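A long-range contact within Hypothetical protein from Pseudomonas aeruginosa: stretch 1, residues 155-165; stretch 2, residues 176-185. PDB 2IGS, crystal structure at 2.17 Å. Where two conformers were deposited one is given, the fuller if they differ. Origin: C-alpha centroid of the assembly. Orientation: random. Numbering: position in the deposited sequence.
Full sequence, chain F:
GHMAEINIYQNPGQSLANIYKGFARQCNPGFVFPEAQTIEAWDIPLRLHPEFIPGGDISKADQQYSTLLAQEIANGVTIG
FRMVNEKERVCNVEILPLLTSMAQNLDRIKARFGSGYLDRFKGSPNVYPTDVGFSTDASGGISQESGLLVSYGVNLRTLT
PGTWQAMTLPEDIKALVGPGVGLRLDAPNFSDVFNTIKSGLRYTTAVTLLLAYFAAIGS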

# COMPACT_ATOMS: atom_id res chain seq x y z
N ASN F 155 -1.71 28.54 -16.97
CA ASN F 155 -1.64 27.69 -18.14
C ASN F 155 -2.88 27.88 -19.01
O ASN F 155 -3.93 27.25 -18.79
CB ASN F 155 -1.49 26.23 -17.70
CG ASN F 155 -0.94 25.34 -18.81
OD1 ASN F 155 -1.27 25.51 -20.00
ND2 ASN F 155 -0.11 24.38 -18.44
N LEU F 156 -2.74 28.74 -20.01
CA LEU F 156 -3.87 29.11 -20.83
C LEU F 156 -4.28 27.98 -21.79
O LEU F 156 -5.46 27.85 -22.10
CB LEU F 156 -3.56 30.43 -21.58
CG LEU F 156 -3.36 31.72 -20.78
CD1 LEU F 156 -3.10 32.89 -21.74
CD2 LEU F 156 -4.57 32.03 -19.90
N ARG F 157 -3.30 27.19 -22.23
CA ARG F 157 -3.48 26.07 -23.15
C ARG F 157 -4.41 25.02 -22.57
O ARG F 157 -5.21 24.39 -23.26
CB ARG F 157 -2.13 25.41 -23.43
CG ARG F 157 -2.19 24.09 -24.21
CD ARG F 157 -2.62 24.32 -25.65
NE ARG F 157 -2.72 23.08 -26.41
CZ ARG F 157 -3.79 22.29 -26.41
NH1 ARG F 157 -4.86 22.61 -25.68
NH2 ARG F 157 -3.80 21.18 -27.12
N THR F 158 -4.28 24.88 -21.27
CA THR F 158 -4.89 23.82 -20.56
C THR F 158 -6.20 24.28 -19.90
O THR F 158 -7.05 23.47 -19.52
CB THR F 158 -3.82 23.33 -19.58
OG1 THR F 158 -3.40 22.02 -19.96
CG2 THR F 158 -4.23 23.42 -18.14
N LEU F 159 -6.35 25.60 -19.78
CA LEU F 159 -7.51 26.20 -19.14
C LEU F 159 -8.80 25.94 -19.91
O LEU F 159 -8.86 26.06 -21.14
CB LEU F 159 -7.26 27.70 -18.97
CG LEU F 159 -8.33 28.64 -18.46
CD1 LEU F 159 -8.85 28.14 -17.15
CD2 LEU F 159 -7.69 29.98 -18.32
N THR F 160 -9.83 25.56 -19.17
CA THR F 160 -11.11 25.17 -19.76
C THR F 160 -11.94 26.43 -20.06
O THR F 160 -11.91 27.39 -19.26
CB THR F 160 -11.83 24.25 -18.77
OG1 THR F 160 -11.25 22.93 -18.82
CG2 THR F 160 -13.29 24.16 -19.06
N PRO F 161 -12.69 26.46 -21.20
CA PRO F 161 -13.56 27.60 -21.49
C PRO F 161 -14.58 27.85 -20.37
O PRO F 161 -14.98 28.99 -20.15
CB PRO F 161 -14.29 27.19 -22.78
CG PRO F 161 -14.14 25.70 -22.86
CD PRO F 161 -12.77 25.45 -22.28
N GLY F 162 -14.97 26.78 -19.67
CA GLY F 162 -15.87 26.87 -18.53
C GLY F 162 -15.25 27.49 -17.29
O GLY F 162 -15.80 28.44 -16.72
N THR F 163 -14.12 26.96 -16.86
CA THR F 163 -13.41 27.48 -15.68
C THR F 163 -12.83 28.87 -15.93
O THR F 163 -12.61 29.63 -14.98
CB THR F 163 -12.37 26.47 -15.10
OG1 THR F 163 -11.15 27.14 -14.75
CG2 THR F 163 -12.08 25.43 -16.09
N TRP F 164 -12.63 29.21 -17.20
CA TRP F 164 -12.33 30.57 -17.62
C TRP F 164 -13.50 31.53 -17.35
O TRP F 164 -13.31 32.64 -16.84
CB TRP F 164 -11.96 30.59 -19.10
CG TRP F 164 -11.98 31.94 -19.73
CD1 TRP F 164 -12.91 32.42 -20.59
CD2 TRP F 164 -11.01 32.98 -19.56
NE1 TRP F 164 -12.59 33.69 -20.97
CE2 TRP F 164 -11.43 34.07 -20.35
CE3 TRP F 164 -9.83 33.11 -18.82
CZ2 TRP F 164 -10.72 35.26 -20.43
CZ3 TRP F 164 -9.12 34.30 -18.90
CH2 TRP F 164 -9.57 35.36 -19.70
N GLN F 165 -14.71 31.08 -17.70
CA GLN F 165 -15.94 31.85 -17.47
C GLN F 165 -16.15 32.08 -15.97
O GLN F 165 -16.68 33.13 -15.57
CB GLN F 165 -17.15 31.11 -18.06
CG GLN F 165 -17.23 31.05 -19.59
CD GLN F 165 -18.42 30.24 -20.09
OE1 GLN F 165 -19.54 30.39 -19.61
NE2 GLN F 165 -18.18 29.37 -21.07
N LEU F 176 -7.93 40.59 -23.02
CA LEU F 176 -6.54 40.40 -23.43
C LEU F 176 -6.13 38.94 -23.49
O LEU F 176 -5.39 38.52 -24.37
CB LEU F 176 -5.62 41.14 -22.44
CG LEU F 176 -4.10 41.03 -22.60
CD1 LEU F 176 -3.57 41.92 -23.73
CD2 LEU F 176 -3.47 41.39 -21.29
N VAL F 177 -6.62 38.16 -22.53
CA VAL F 177 -6.09 36.83 -22.28
C VAL F 177 -6.99 35.73 -22.84
O VAL F 177 -6.52 34.62 -23.14
CB VAL F 177 -5.82 36.67 -20.77
CG1 VAL F 177 -5.61 35.26 -20.40
CG2 VAL F 177 -4.61 37.49 -20.39
N GLY F 178 -8.28 36.05 -23.00
CA GLY F 178 -9.29 35.13 -23.52
C GLY F 178 -8.94 34.44 -24.82
O GLY F 178 -9.22 33.25 -24.97
N PRO F 179 -8.37 35.19 -25.79
CA PRO F 179 -7.96 34.60 -27.08
C PRO F 179 -6.90 33.48 -27.00
O PRO F 179 -6.82 32.64 -27.92
CB PRO F 179 -7.42 35.82 -27.86
CG PRO F 179 -8.12 36.97 -27.27
CD PRO F 179 -8.14 36.65 -25.79
N GLY F 180 -6.12 33.46 -25.94
CA GLY F 180 -5.13 32.38 -25.73
C GLY F 180 -5.68 31.12 -25.09
O GLY F 180 -5.02 30.09 -25.11
N VAL F 181 -6.90 31.16 -24.54
CA VAL F 181 -7.45 30.01 -23.81
C VAL F 181 -7.55 28.81 -24.74
O VAL F 181 -8.26 28.84 -25.73
CB VAL F 181 -8.83 30.33 -23.15
CG1 VAL F 181 -9.45 29.07 -22.51
CG2 VAL F 181 -8.70 31.44 -22.11
N GLY F 182 -6.83 27.74 -24.41
CA GLY F 182 -6.81 26.53 -25.25
C GLY F 182 -6.06 26.64 -26.57
O GLY F 182 -6.06 25.72 -27.36
N LEU F 183 -5.37 27.76 -26.80
CA LEU F 183 -4.76 27.97 -28.12
C LEU F 183 -3.46 27.17 -28.32
O LEU F 183 -2.53 27.26 -27.50
CB LEU F 183 -4.58 29.47 -28.40
CG LEU F 183 -4.29 29.85 -29.86
CD1 LEU F 183 -5.56 29.80 -30.67
CD2 LEU F 183 -3.67 31.25 -29.93
N ARG F 184 -3.41 26.37 -29.39
CA ARG F 184 -2.22 25.57 -29.74
C ARG F 184 -1.19 26.44 -30.47
O ARG F 184 -1.56 27.39 -31.16
CB ARG F 184 -2.60 24.32 -30.58
CG ARG F 184 -3.29 23.22 -29.76
CD ARG F 184 -4.16 22.24 -30.57
NE ARG F 184 -5.28 21.77 -29.74
CZ ARG F 184 -5.92 20.60 -29.87
NH1 ARG F 184 -5.57 19.72 -30.79
NH2 ARG F 184 -6.91 20.31 -29.04
N LEU F 185 0.09 26.13 -30.32
CA LEU F 185 1.17 26.96 -30.88
C LEU F 185 1.26 26.99 -32.42
O LEU F 185 1.93 27.86 -33.00
CB LEU F 185 2.53 26.70 -30.23
CG LEU F 185 3.22 25.35 -30.34
CD1 LEU F 185 3.48 24.94 -31.80
CD2 LEU F 185 4.51 25.43 -29.59

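Stretch 2 meets stretch 1 first through the side chain of Val177, in a helix that begins earlier in the chain. With chi1 in the t well and its CA-to-CB bond directed toward stretch 1, this buried valine brings CG1 to 3.4 Å from Leu156 CD2 and to 3.9 Å from Trp164 CZ3. The same methyl thus touches both an aliphatic chain and an aromatic ring, and a short branched side chain lets one methyl reach both.

The chain then tightens into a 3-10 segment, with Gly180 N bonded to Val177 O (3.1 Å) and Val181 N to Gly178 O (3.2 Å). Two glycines let the backbone itself pack against stretch 1. Gly178 CA lies 3.4 Å from Trp164 CZ2, and a CB in ideal geometry here would come within 3.3 Å of that same ring atom. At Gly180 the fit is equally tight, since an ideal CB would sit 3.2 Å from Leu156 CD1.

Val181 is the apolar centre of the next part of the contact. Its CG2 lies over one face of the Trp164 indole, 4.0 Å from the centroid of the six-membered ring and 22° off the ring normal, a CH-pi interaction, and it also approaches Leu159 CD2 at 4.2 Å. Its CG1 packs against backbone, 3.4 Å from Leu159 O. Trp164 can offer its ring in this way because its CA-to-CB bond points toward stretch 2 from the helix that starts at Pro161.

A type II turn from Gly180 to Leu183, closed by Leu183 N to Gly180 O at 2.9 Å, presents the one hydrogen bond between the stretches: Gly182 N donates to Leu156 O at 2.7 Å, nearly linear at 176°. The same carbonyl oxygen, Leu156 O, receives a CA-H...O contact from Val181 CA at 3.4 Å, while Gly182 CA makes another with Arg157 O at 3.3 Å. Glycine suits position 182 because its phi of 72° is positive; a CB there would point away from stretch 1.

At the end of the turn, contact passes to the long side chain of Arg157, which starts away from stretch 2 but curls back, placing CD 3.5 Å from Leu183 O. Beyond the turn, its guanidinium has Arg184 CG over one face. Arg157 NH2 lies 3.1 Å from Arg184 NE, yet both are donors of like charge and no hydrogen bond joins them; Arg157 NE and NH2 are satisfied elsewhere in the structure. In all, the contact buries 547 Å², both sides summed.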